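Local coordinates for protein pilin (Streptococcus pyogenes serotype M1, PDB 3GLD) that forms the backbone of the pilus, as head-to-tail stacked subunits joined by intermolecular isopeptide bonds, and so serves adhesion to host cells, bacterial aggregation and biofilm formation, at residues N15-L19 against A137-V141; V21-L25 against D38-K42; P64-T69 against K81-F85; Y100-A104 against T117-T121. The protein carries 2 engineered substitutions. One frame throughout, in Å; residues are numbered along the deposited sequence.

Contact 1: N15-L19 against A137-V141; sequences NGAKL and ATYIV
Ala17, which passes beside the carbonyl of Ala137, gives its backbone N-H to Asn15 OD1 at 2.9 Å. This bond closes an Asx turn, which overlaps a type I beta turn running from Asn15 to Lys18. The turn leads into strand 18-27 of one sheet of an immunoglobulin-like beta sandwich, and it leans on strand 134-144 of the other sheet. Gly16 is the point of closest backbone approach: its CA lies 3.4 Å from Thr138 O in a CA-H...O contact, and its backbone rests directly against the carbonyls of Ala137 and Thr138. On strand 134-144 the place is marked by a classic beta bulge, where Thr138 and Tyr139 both face His125. Gly16 O meets carbon rather than a donor across the contact, with Ala137 CB at 3.4 Å and Ile140 CD1 also at 3.4 Å. Ile140 keeps CG1 anti to its carbonyl carbon (chi1 -56°), and the extended arm carries CD1 on past Gly16 O to Lys18 O at 3.8 Å. The Lys18 amine pairs with Asp86 in a salt bridge. Leu19 and Ile140 both also touch Phe87 and Val122, which places their meeting between the sheets. There the second branch of Ile140 takes over, CG2 standing 3.7 Å from Leu19 CD1.

Contact 2: V21-L25 against D38-K42; sequences VTKNL and DFTFK
Lys23 crosses both Phe39 and Phe41 at about a right angle, but it uses a different part of its chain on each. Its amine sits over one face of Phe39: NZ is 4.0 Å from the ring centroid and 21° off the normal, a cation-pi contact displaced toward the rim, with CE beside it over the same ring as a CH-pi donor. Higher up the chain, CB packs 3.8 Å from Phe41 CZ, and CG lies in the plane of that ring at its edge. The bend at chi2 (54°) followed by another at chi4 takes the chain past the end of Phe41 and then curls NZ back to its own strand, where it donates to Asn24 O at 3.0 Å from above the carbonyl plane. Strands 18-27 and 37-45 belong to the two facing sheets of the beta sandwich, running roughly antiparallel with the axes of the two short segments 9.7 Å apart, so side chains alone bridge the gap. In the natural protein Lys23 forms the isopeptide cross-link to Asn155, whose side chain it and Phe39 both touch; here its NZ behaves as an amine. The Glu that autocatalyses the link is here the engineered Ala104, next to Phe41. Val21 slants across Phe41, yet its CG1, anti to the backbone N, stands over the ring centre, 4.0 Å from the centroid and 8° off the normal. Phe153 also meets Phe41 ring to ring. At the other end Leu25 CD1 approaches Phe39 CZ obliquely, at 4.4 Å.

Contact 3: P64-T69 against K81-F85; sequences PMTKVT and KTAEF
Phe85 carries the methyl of Thr66 over one face of its ring, CG2 lying 3.9 Å from the centroid and offset toward the rim, a CH-pi contact. Pro64 O comes obliquely to the same ring, 3.3 Å from CE1. Thr66 has its hydroxyl anti to the backbone N (chi1 -164°), which turns the two branches to different partners: CG2 goes to the ring, while OG1 donates to Glu84 O at 3.1 Å, from 44° out of the carbonyl plane. This is the hydrogen bond across the two segments. Strands 65-70 and 80-86 border the two opposed sheets of the sandwich. Each pairs on its inner side, with strands 37-45 and 18-27 respectively, and the two run nearly antiparallel, the axes of the short segments 6.2 Å apart. Ala83 fills the middle of the seam, its CB 3.4 Å from Lys67 O. Val68 lays CG1 on Lys81 CB at 3.6 Å, the two side chains slanting across each other, and touches Phe39 and Lys23 inside. Past that point Lys81 bends at chi2 and brings CE to 3.2 Å from Thr69 O; its amine goes on to a salt bridge with Asp74 and a cation-pi contact with Tyr70.

Contact 4: Y100-A104 against T117-T121; sequences YKVTA and TTSYT. Engineered in segment 100-104: Ala104 (natural residue Glu).
Val102 and Tyr120 form an antiparallel hydrogen-bonded pair: Val102 N reaches Tyr120 O at 2.8 Å, and Tyr120 N reaches Val102 O at 2.9 Å. The pair joins strands 96-104 and 119-129, neighbours in one sheet of the immunoglobulin-like sandwich. Next along, Lys101 and Thr121 make a non-hydrogen-bonded pair, with Lys101 CA only 3.1 Å from Tyr120 O in a CA-H...O contact. Val102 and Tyr120 point to the inner face of the sheet, their CB atoms 4.2 Å apart, before the tyrosine ring leads off toward Ile151. The ring takes Thr118 CG2 over one face, meets Phe153 edge-to-face, and passes its hydroxyl to Gln152 O, which satisfies that polar end. On the partly exposed face, the Thr103 methyl CG2 packs 3.5 Å from Ser119 OG, while Lys101 leads away along the surface toward Asp46. At the end of strand 96-104 the engineered Ala104 (Glu in the natural sequence) has its methyl against Phe153, a residue that Val102 and Tyr120 touch as well. Here the two chains diverge, and a water lies between them, 2.8 Å from Ala104 N, whose N-H it accepts, and 2.7 Å from Thr118 O.

Contact 2 is the buried core, where side chains meet between the two sheets; contacts 1 and 3 close the sandwich nearer the surface, and contact 4 is pairing within a single sheet. Contacts 1 and 2 share strand 18-27, and contact 3 borders both: Leu19 O bonds to Phe85 N, and Lys23 N to Lys81 O. In the opposite sheet Lys42 N bonds to Thr103 O, joining contacts 2 and 4. Their chemistry differs accordingly: backbone bonds and a water in contact 4, aromatic faces and an amine in contact 2, a threonine hydroxyl in contact 3, and a turn pressed on a bulge in contact 1.

Contact 1: N15-L19 against A137-V141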
loop_
_atom_site.group_PDB
_atom_site.type_symbol
_atom_site.label_atom_id
_atom_site.label_comp_id
_atom_site.label_asym_id
_atom_site.label_seq_id
_atom_site.Cartn_x
_atom_site.Cartn_y
_atom_site.Cartn_z
ATOM N N ASN A 15 30.945 1.830 -1.051
ATOM C CA ASN A 15 30.989 3.014 -1.899
ATOM C C ASN A 15 30.587 4.272 -1.108
ATOM O O ASN A 15 29.409 4.471 -0.755
ATOM C CB ASN A 15 30.115 2.810 -3.145
ATOM C CG ASN A 15 30.431 3.791 -4.268
ATOM O OD1 ASN A 15 30.917 4.900 -4.039
ATOM N ND2 ASN A 15 30.131 3.385 -5.496
ATOM N N GLY A 16 31.588 5.101 -0.803
ATOM C CA GLY A 16 31.367 6.354 -0.084
ATOM C C GLY A 16 30.750 7.462 -0.925
ATOM O O GLY A 16 30.547 8.583 -0.422
ATOM N N ALA A 17 30.482 7.159 -2.199
ATOM C CA ALA A 17 29.869 8.088 -3.156
ATOM C C ALA A 17 28.457 7.635 -3.609
ATOM O O ALA A 17 27.928 8.112 -4.621
ATOM C CB ALA A 17 30.783 8.271 -4.366
ATOM N N LYS A 18 27.879 6.690 -2.876
ATOM C CA LYS A 18 26.491 6.272 -3.084
ATOM C C LYS A 18 25.813 5.999 -1.754
ATOM O O LYS A 18 26.441 5.486 -0.811
ATOM C CB LYS A 18 26.389 5.052 -4.003
ATOM C CG LYS A 18 26.524 5.404 -5.479
ATOM C CD LYS A 18 26.808 4.179 -6.313
ATOM C CE LYS A 18 27.544 4.538 -7.595
ATOM N NZ LYS A 18 26.713 5.367 -8.506
ATOM N N LEU A 19 24.538 6.377 -1.677
ATOM C CA LEU A 19 23.738 6.185 -0.471
ATOM C C LEU A 19 22.523 5.330 -0.813
ATOM O O LEU A 19 21.739 5.684 -1.705
ATOM C CB LEU A 19 23.283 7.534 0.093
ATOM C CG LEU A 19 22.424 7.499 1.357
ATOM C CD1 LEU A 19 23.225 6.989 2.564
ATOM C CD2 LEU A 19 21.853 8.874 1.644
ATOM N N ALA A 137 34.636 11.727 -1.401
ATOM C CA ALA A 137 33.471 11.310 -0.606
ATOM C C ALA A 137 33.709 9.879 -0.141
ATOM O O ALA A 137 33.614 8.940 -0.932
ATOM C CB ALA A 137 32.192 11.407 -1.443
ATOM N N THR A 138 34.009 9.726 1.145
ATOM C CA THR A 138 34.599 8.492 1.684
ATOM C C THR A 138 33.646 7.615 2.494
ATOM O O THR A 138 33.691 6.393 2.394
ATOM C CB THR A 138 35.860 8.845 2.509
ATOM O OG1 THR A 138 36.759 9.543 1.648
ATOM C CG2 THR A 138 36.548 7.600 3.058
ATOM N N TYR A 139 32.818 8.242 3.314
ATOM C CA TYR A 139 31.709 7.546 3.936
ATOM C C TYR A 139 30.527 8.472 4.161
ATOM O O TYR A 139 30.684 9.703 4.217
ATOM C CB TYR A 139 32.113 6.774 5.206
ATOM C CG TYR A 139 32.610 7.594 6.364
ATOM C CD1 TYR A 139 33.955 7.995 6.453
ATOM C CD2 TYR A 139 31.745 7.946 7.393
ATOM C CE1 TYR A 139 34.410 8.740 7.546
ATOM C CE2 TYR A 139 32.184 8.684 8.484
ATOM C CZ TYR A 139 33.511 9.077 8.558
ATOM O OH TYR A 139 33.914 9.810 9.645
ATOM N N ILE A 140 29.337 7.873 4.238
ATOM C CA ILE A 140 28.108 8.627 4.394
ATOM C C ILE A 140 27.359 8.102 5.597
ATOM O O ILE A 140 27.189 6.892 5.751
ATOM C CB ILE A 140 27.215 8.557 3.129
ATOM C CG1 ILE A 140 28.001 9.030 1.898
ATOM C CG2 ILE A 140 25.947 9.425 3.324
ATOM C CD1 ILE A 140 27.300 8.890 0.574
ATOM N N VAL A 141 26.947 9.009 6.472
ATOM C CA VAL A 141 26.110 8.615 7.595
ATOM C C VAL A 141 24.796 9.377 7.590
ATOM O O VAL A 141 24.741 10.566 7.253
ATOM C CB VAL A 141 26.782 8.824 8.964
ATOM C CG1 VAL A 141 26.180 7.849 9.964
ATOM C CG2 VAL A 141 28.269 8.595 8.891
#

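Contact 2: V21-L25 against D38-K42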
loop_
_atom_site.group_PDB
_atom_site.type_symbol
_atom_site.label_atom_id
_atom_site.label_comp_id
_atom_site.label_asym_id
_atom_site.label_seq_id
_atom_site.Cartn_x
_atom_site.Cartn_y
_atom_site.Cartn_z
ATOM N N VAL A 21 18.888 3.768 -0.199
ATOM C CA VAL A 21 17.615 4.022 0.480
ATOM C C VAL A 21 16.806 2.727 0.486
ATOM O O VAL A 21 16.660 2.086 -0.549
ATOM C CB VAL A 21 16.803 5.125 -0.220
ATOM C CG1 VAL A 21 15.424 5.285 0.443
ATOM C CG2 VAL A 21 17.551 6.436 -0.186
ATOM N N THR A 22 16.296 2.338 1.650
ATOM C CA THR A 22 15.480 1.125 1.743
ATOM C C THR A 22 14.031 1.528 1.963
ATOM O O THR A 22 13.723 2.355 2.827
ATOM C CB THR A 22 15.932 0.184 2.883
ATOM O OG1 THR A 22 17.266 -0.268 2.631
ATOM C CG2 THR A 22 15.029 -1.033 2.974
ATOM N N LYS A 23 13.147 0.958 1.153
ATOM C CA LYS A 23 11.716 1.229 1.281
ATOM C C LYS A 23 10.991 -0.055 1.648
ATOM O O LYS A 23 11.193 -1.095 1.019
ATOM C CB LYS A 23 11.171 1.840 -0.023
ATOM C CG LYS A 23 9.658 2.112 -0.056
ATOM C CD LYS A 23 9.193 2.968 1.125
ATOM C CE LYS A 23 7.784 3.442 0.949
ATOM N NZ LYS A 23 6.798 2.319 0.828
ATOM N N ASN A 24 10.177 0.022 2.692
ATOM C CA ASN A 24 9.326 -1.074 3.101
ATOM C C ASN A 24 7.861 -0.636 3.017
ATOM O O ASN A 24 7.543 0.541 3.184
ATOM C CB ASN A 24 9.664 -1.520 4.529
ATOM C CG ASN A 24 10.956 -2.342 4.615
ATOM O OD1 ASN A 24 11.878 -1.994 5.358
ATOM N ND2 ASN A 24 11.013 -3.444 3.879
ATOM N N LEU A 25 6.970 -1.577 2.728
ATOM C CA LEU A 25 5.544 -1.277 2.745
ATOM C C LEU A 25 4.875 -2.175 3.777
ATOM O O LEU A 25 4.763 -3.385 3.590
ATOM C CB LEU A 25 4.942 -1.451 1.353
ATOM C CG LEU A 25 3.493 -1.050 1.076
ATOM C CD1 LEU A 25 3.304 0.458 1.134
ATOM C CD2 LEU A 25 3.089 -1.581 -0.302
ATOM N N ASP A 38 4.999 4.047 -8.043
ATOM C CA ASP A 38 6.339 4.428 -7.558
ATOM C C ASP A 38 6.250 5.054 -6.184
ATOM O O ASP A 38 5.189 5.544 -5.792
ATOM C CB ASP A 38 6.955 5.459 -8.498
ATOM C CG ASP A 38 7.274 4.890 -9.865
ATOM O OD1 ASP A 38 7.301 3.646 -10.000
ATOM O OD2 ASP A 38 7.488 5.698 -10.810
ATOM N N PHE A 39 7.366 5.040 -5.450
ATOM C CA PHE A 39 7.591 5.955 -4.341
ATOM C C PHE A 39 8.920 6.669 -4.595
ATOM O O PHE A 39 9.899 6.030 -5.003
ATOM C CB PHE A 39 7.619 5.222 -2.995
ATOM C CG PHE A 39 6.308 4.607 -2.619
ATOM C CD1 PHE A 39 5.255 5.399 -2.179
ATOM C CD2 PHE A 39 6.104 3.234 -2.760
ATOM C CE1 PHE A 39 4.025 4.829 -1.869
ATOM C CE2 PHE A 39 4.882 2.651 -2.444
ATOM C CZ PHE A 39 3.847 3.447 -1.987
ATOM N N THR A 40 8.934 7.982 -4.358
ATOM C CA THR A 40 10.038 8.842 -4.730
ATOM C C THR A 40 10.688 9.433 -3.474
ATOM O O THR A 40 10.013 9.732 -2.473
ATOM C CB THR A 40 9.587 9.963 -5.700
ATOM O OG1 THR A 40 9.190 9.375 -6.938
ATOM C CG2 THR A 40 10.742 10.939 -6.016
ATOM N N PHE A 41 12.007 9.591 -3.543
ATOM C CA PHE A 41 12.782 10.119 -2.422
ATOM C C PHE A 41 13.658 11.218 -2.942
ATOM O O PHE A 41 14.170 11.138 -4.055
ATOM C CB PHE A 41 13.602 9.007 -1.747
ATOM C CG PHE A 41 12.803 7.749 -1.503
ATOM C CD1 PHE A 41 11.978 7.638 -0.395
ATOM C CD2 PHE A 41 12.856 6.690 -2.409
ATOM C CE1 PHE A 41 11.221 6.492 -0.190
ATOM C CE2 PHE A 41 12.105 5.541 -2.208
ATOM C CZ PHE A 41 11.287 5.448 -1.092
ATOM N N LYS A 42 13.800 12.258 -2.126
ATOM C CA LYS A 42 14.508 13.460 -2.490
ATOM C C LYS A 42 15.668 13.675 -1.519
ATOM O O LYS A 42 15.539 13.433 -0.305
ATOM C CB LYS A 42 13.544 14.650 -2.396
ATOM C CG LYS A 42 14.097 16.006 -2.850
ATOM C CD LYS A 42 13.056 17.151 -2.697
ATOM C CE LYS A 42 12.764 17.492 -1.238
ATOM N NZ LYS A 42 11.999 18.784 -1.135
#

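Contact 3: P64-T69 against K81-F85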
loop_
_atom_site.group_PDB
_atom_site.type_symbol
_atom_site.label_atom_id
_atom_site.label_comp_id
_atom_site.label_asym_id
_atom_site.label_seq_id
_atom_site.Cartn_x
_atom_site.Cartn_y
_atom_site.Cartn_z
ATOM N N PRO A 64 18.657 14.715 -7.811
ATOM C CA PRO A 64 18.251 14.770 -6.407
ATOM C C PRO A 64 17.137 13.785 -6.014
ATOM O O PRO A 64 16.850 13.610 -4.823
ATOM C CB PRO A 64 17.723 16.199 -6.248
ATOM C CG PRO A 64 18.035 16.908 -7.511
ATOM C CD PRO A 64 18.182 15.882 -8.562
ATOM N N MET A 65 16.497 13.164 -6.993
ATOM C CA MET A 65 15.420 12.245 -6.700
ATOM C C MET A 65 15.762 10.846 -7.151
ATOM O O MET A 65 16.443 10.653 -8.148
ATOM C CB MET A 65 14.108 12.721 -7.336
ATOM C CG MET A 65 13.757 14.157 -6.962
ATOM S SD MET A 65 12.066 14.315 -6.372
ATOM C CE MET A 65 11.946 16.089 -6.048
ATOM N N THR A 66 15.311 9.873 -6.377
ATOM C CA THR A 66 15.423 8.480 -6.749
ATOM C C THR A 66 14.103 7.792 -6.393
ATOM O O THR A 66 13.310 8.301 -5.572
ATOM C CB THR A 66 16.629 7.797 -6.054
ATOM O OG1 THR A 66 16.928 6.561 -6.717
ATOM C CG2 THR A 66 16.369 7.549 -4.558
ATOM N N LYS A 67 13.846 6.647 -7.014
ATOM C CA LYS A 67 12.574 5.978 -6.769
ATOM C C LYS A 67 12.672 4.480 -6.642
ATOM O O LYS A 67 13.678 3.873 -7.046
ATOM C CB LYS A 67 11.531 6.372 -7.807
ATOM C CG LYS A 67 11.900 6.121 -9.211
ATOM C CD LYS A 67 10.737 6.467 -10.102
ATOM C CE LYS A 67 10.630 5.444 -11.216
ATOM N NZ LYS A 67 9.787 5.994 -12.294
ATOM N N VAL A 68 11.647 3.912 -6.009
ATOM C CA VAL A 68 11.396 2.479 -6.017
ATOM C C VAL A 68 10.050 2.282 -6.728
ATOM O O VAL A 68 9.285 3.245 -6.904
ATOM C CB VAL A 68 11.337 1.896 -4.595
ATOM C CG1 VAL A 68 12.707 1.986 -3.904
ATOM C CG2 VAL A 68 10.244 2.596 -3.757
ATOM N N THR A 69 9.781 1.054 -7.151
ATOM C CA THR A 69 8.581 0.728 -7.911
ATOM C C THR A 69 7.978 -0.549 -7.353
ATOM O O THR A 69 8.694 -1.524 -7.097
ATOM C CB THR A 69 8.878 0.544 -9.417
ATOM O OG1 THR A 69 9.153 1.816 -10.003
ATOM C CG2 THR A 69 7.678 -0.054 -10.157
ATOM N N LYS A 81 12.122 -2.744 -1.023
ATOM C CA LYS A 81 12.773 -2.241 -2.240
ATOM C C LYS A 81 13.934 -1.303 -1.870
ATOM O O LYS A 81 13.919 -0.667 -0.807
ATOM C CB LYS A 81 11.781 -1.446 -3.098
ATOM C CG LYS A 81 10.501 -2.169 -3.454
ATOM C CD LYS A 81 10.702 -3.149 -4.599
ATOM C CE LYS A 81 9.378 -3.841 -4.940
ATOM N NZ LYS A 81 9.567 -4.761 -6.062
ATOM N N THR A 82 14.927 -1.199 -2.751
ATOM C CA THR A 82 16.031 -0.270 -2.500
ATOM C C THR A 82 16.268 0.621 -3.709
ATOM O O THR A 82 15.936 0.250 -4.825
ATOM C CB THR A 82 17.342 -0.986 -2.101
ATOM O OG1 THR A 82 17.715 -1.865 -3.153
ATOM C CG2 THR A 82 17.160 -1.803 -0.831
ATOM N N ALA A 83 16.809 1.809 -3.451
ATOM C CA ALA A 83 17.206 2.761 -4.482
ATOM C C ALA A 83 18.493 3.442 -4.015
ATOM O O ALA A 83 18.871 3.300 -2.858
ATOM C CB ALA A 83 16.102 3.795 -4.687
ATOM N N GLU A 84 19.161 4.169 -4.903
ATOM C CA GLU A 84 20.418 4.833 -4.539
ATOM C C GLU A 84 20.456 6.307 -4.904
ATOM O O GLU A 84 19.927 6.698 -5.933
ATOM C CB GLU A 84 21.604 4.124 -5.207
ATOM C CG GLU A 84 22.311 3.168 -4.283
ATOM C CD GLU A 84 23.348 2.315 -5.000
ATOM O OE1 GLU A 84 23.342 2.277 -6.257
ATOM O OE2 GLU A 84 24.168 1.686 -4.296
ATOM N N PHE A 85 21.065 7.116 -4.046
ATOM C CA PHE A 85 21.501 8.444 -4.462
ATOM C C PHE A 85 22.949 8.331 -4.923
ATOM O O PHE A 85 23.748 7.627 -4.299
ATOM C CB PHE A 85 21.397 9.446 -3.318
ATOM C CG PHE A 85 19.979 9.752 -2.923
ATOM C CD1 PHE A 85 19.140 10.447 -3.790
ATOM C CD2 PHE A 85 19.489 9.333 -1.699
ATOM C CE1 PHE A 85 17.827 10.730 -3.438
ATOM C CE2 PHE A 85 18.179 9.612 -1.331
ATOM C CZ PHE A 85 17.347 10.312 -2.209
#

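Contact 4: Y100-A104 against T117-T121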
loop_
_atom_site.group_PDB
_atom_site.type_symbol
_atom_site.label_atom_id
_atom_site.label_comp_id
_atom_site.label_asym_id
_atom_site.label_seq_id
_atom_site.Cartn_x
_atom_site.Cartn_y
_atom_site.Cartn_z
ATOM N N TYR A 100 23.130 17.130 4.131
ATOM C CA TYR A 100 21.957 17.034 3.281
ATOM C C TYR A 100 20.755 16.602 4.117
ATOM O O TYR A 100 20.908 16.100 5.231
ATOM C CB TYR A 100 22.156 15.985 2.192
ATOM C CG TYR A 100 23.257 16.246 1.206
ATOM C CD1 TYR A 100 24.588 15.913 1.512
ATOM C CD2 TYR A 100 22.984 16.822 -0.027
ATOM C CE1 TYR A 100 25.621 16.155 0.604
ATOM C CE2 TYR A 100 23.996 17.057 -0.941
ATOM C CZ TYR A 100 25.314 16.721 -0.618
ATOM O OH TYR A 100 26.326 16.939 -1.524
ATOM N N LYS A 101 19.565 16.740 3.541
ATOM C CA LYS A 101 18.351 16.185 4.135
ATOM C C LYS A 101 17.705 15.271 3.108
ATOM O O LYS A 101 17.628 15.629 1.930
ATOM C CB LYS A 101 17.375 17.292 4.527
ATOM C CG LYS A 101 17.892 18.228 5.589
ATOM C CD LYS A 101 16.759 18.706 6.502
ATOM C CE LYS A 101 17.310 19.637 7.585
ATOM N NZ LYS A 101 16.320 20.657 8.030
ATOM N N VAL A 102 17.271 14.098 3.561
ATOM C CA VAL A 102 16.619 13.112 2.710
ATOM C C VAL A 102 15.175 12.920 3.185
ATOM O O VAL A 102 14.950 12.642 4.368
ATOM C CB VAL A 102 17.343 11.767 2.763
ATOM C CG1 VAL A 102 16.558 10.688 1.981
ATOM C CG2 VAL A 102 18.759 11.910 2.202
ATOM N N THR A 103 14.225 13.079 2.261
ATOM C CA THR A 103 12.789 12.953 2.558
ATOM C C THR A 103 12.085 12.066 1.516
ATOM O O THR A 103 12.617 11.824 0.424
ATOM C CB THR A 103 12.076 14.322 2.625
ATOM O OG1 THR A 103 12.338 15.065 1.426
ATOM C CG2 THR A 103 12.536 15.136 3.854
ATOM N N ALA A 104 10.910 11.560 1.882
ATOM C CA ALA A 104 10.072 10.803 0.950
ATOM C C ALA A 104 9.051 11.760 0.387
ATOM O O ALA A 104 8.351 12.435 1.151
ATOM C CB ALA A 104 9.387 9.649 1.665
ATOM N N THR A 117 6.690 10.246 7.165
ATOM C CA THR A 117 7.037 11.661 7.259
ATOM C C THR A 117 8.489 11.881 7.696
ATOM O O THR A 117 8.951 13.027 7.774
ATOM C CB THR A 117 6.073 12.450 8.194
ATOM O OG1 THR A 117 6.025 11.819 9.486
ATOM C CG2 THR A 117 4.657 12.501 7.593
ATOM N N THR A 118 9.202 10.785 7.963
ATOM C CA THR A 118 10.591 10.853 8.447
ATOM C C THR A 118 11.489 11.741 7.576
ATOM O O THR A 118 11.403 11.747 6.346
ATOM C CB THR A 118 11.205 9.439 8.629
ATOM O OG1 THR A 118 10.339 8.646 9.454
ATOM C CG2 THR A 118 12.581 9.504 9.288
ATOM N N SER A 119 12.337 12.515 8.242
ATOM C CA SER A 119 13.338 13.315 7.567
ATOM C C SER A 119 14.674 12.863 8.107
ATOM O O SER A 119 14.856 12.761 9.326
ATOM C CB SER A 119 13.117 14.802 7.844
ATOM O OG SER A 119 13.935 15.613 7.006
ATOM N N TYR A 120 15.601 12.564 7.202
ATOM C CA TYR A 120 16.937 12.180 7.601
ATOM C C TYR A 120 17.943 13.301 7.356
ATOM O O TYR A 120 17.899 13.995 6.338
ATOM C CB TYR A 120 17.383 10.937 6.847
ATOM C CG TYR A 120 16.693 9.657 7.257
ATOM C CD1 TYR A 120 15.557 9.200 6.580
ATOM C CD2 TYR A 120 17.212 8.873 8.284
ATOM C CE1 TYR A 120 14.944 7.994 6.946
ATOM C CE2 TYR A 120 16.611 7.689 8.661
ATOM C CZ TYR A 120 15.481 7.252 7.996
ATOM O OH TYR A 120 14.922 6.069 8.392
ATOM N N THR A 121 18.851 13.487 8.306
ATOM C CA THR A 121 19.993 14.344 8.058
ATOM C C THR A 121 21.104 13.423 7.594
ATOM O O THR A 121 21.344 12.365 8.199
ATOM C CB THR A 121 20.384 15.164 9.293
ATOM O OG1 THR A 121 19.262 15.972 9.676
ATOM C CG2 THR A 121 21.569 16.090 8.979
HETATM O O HOH W 1 9.610 11.927 4.334
#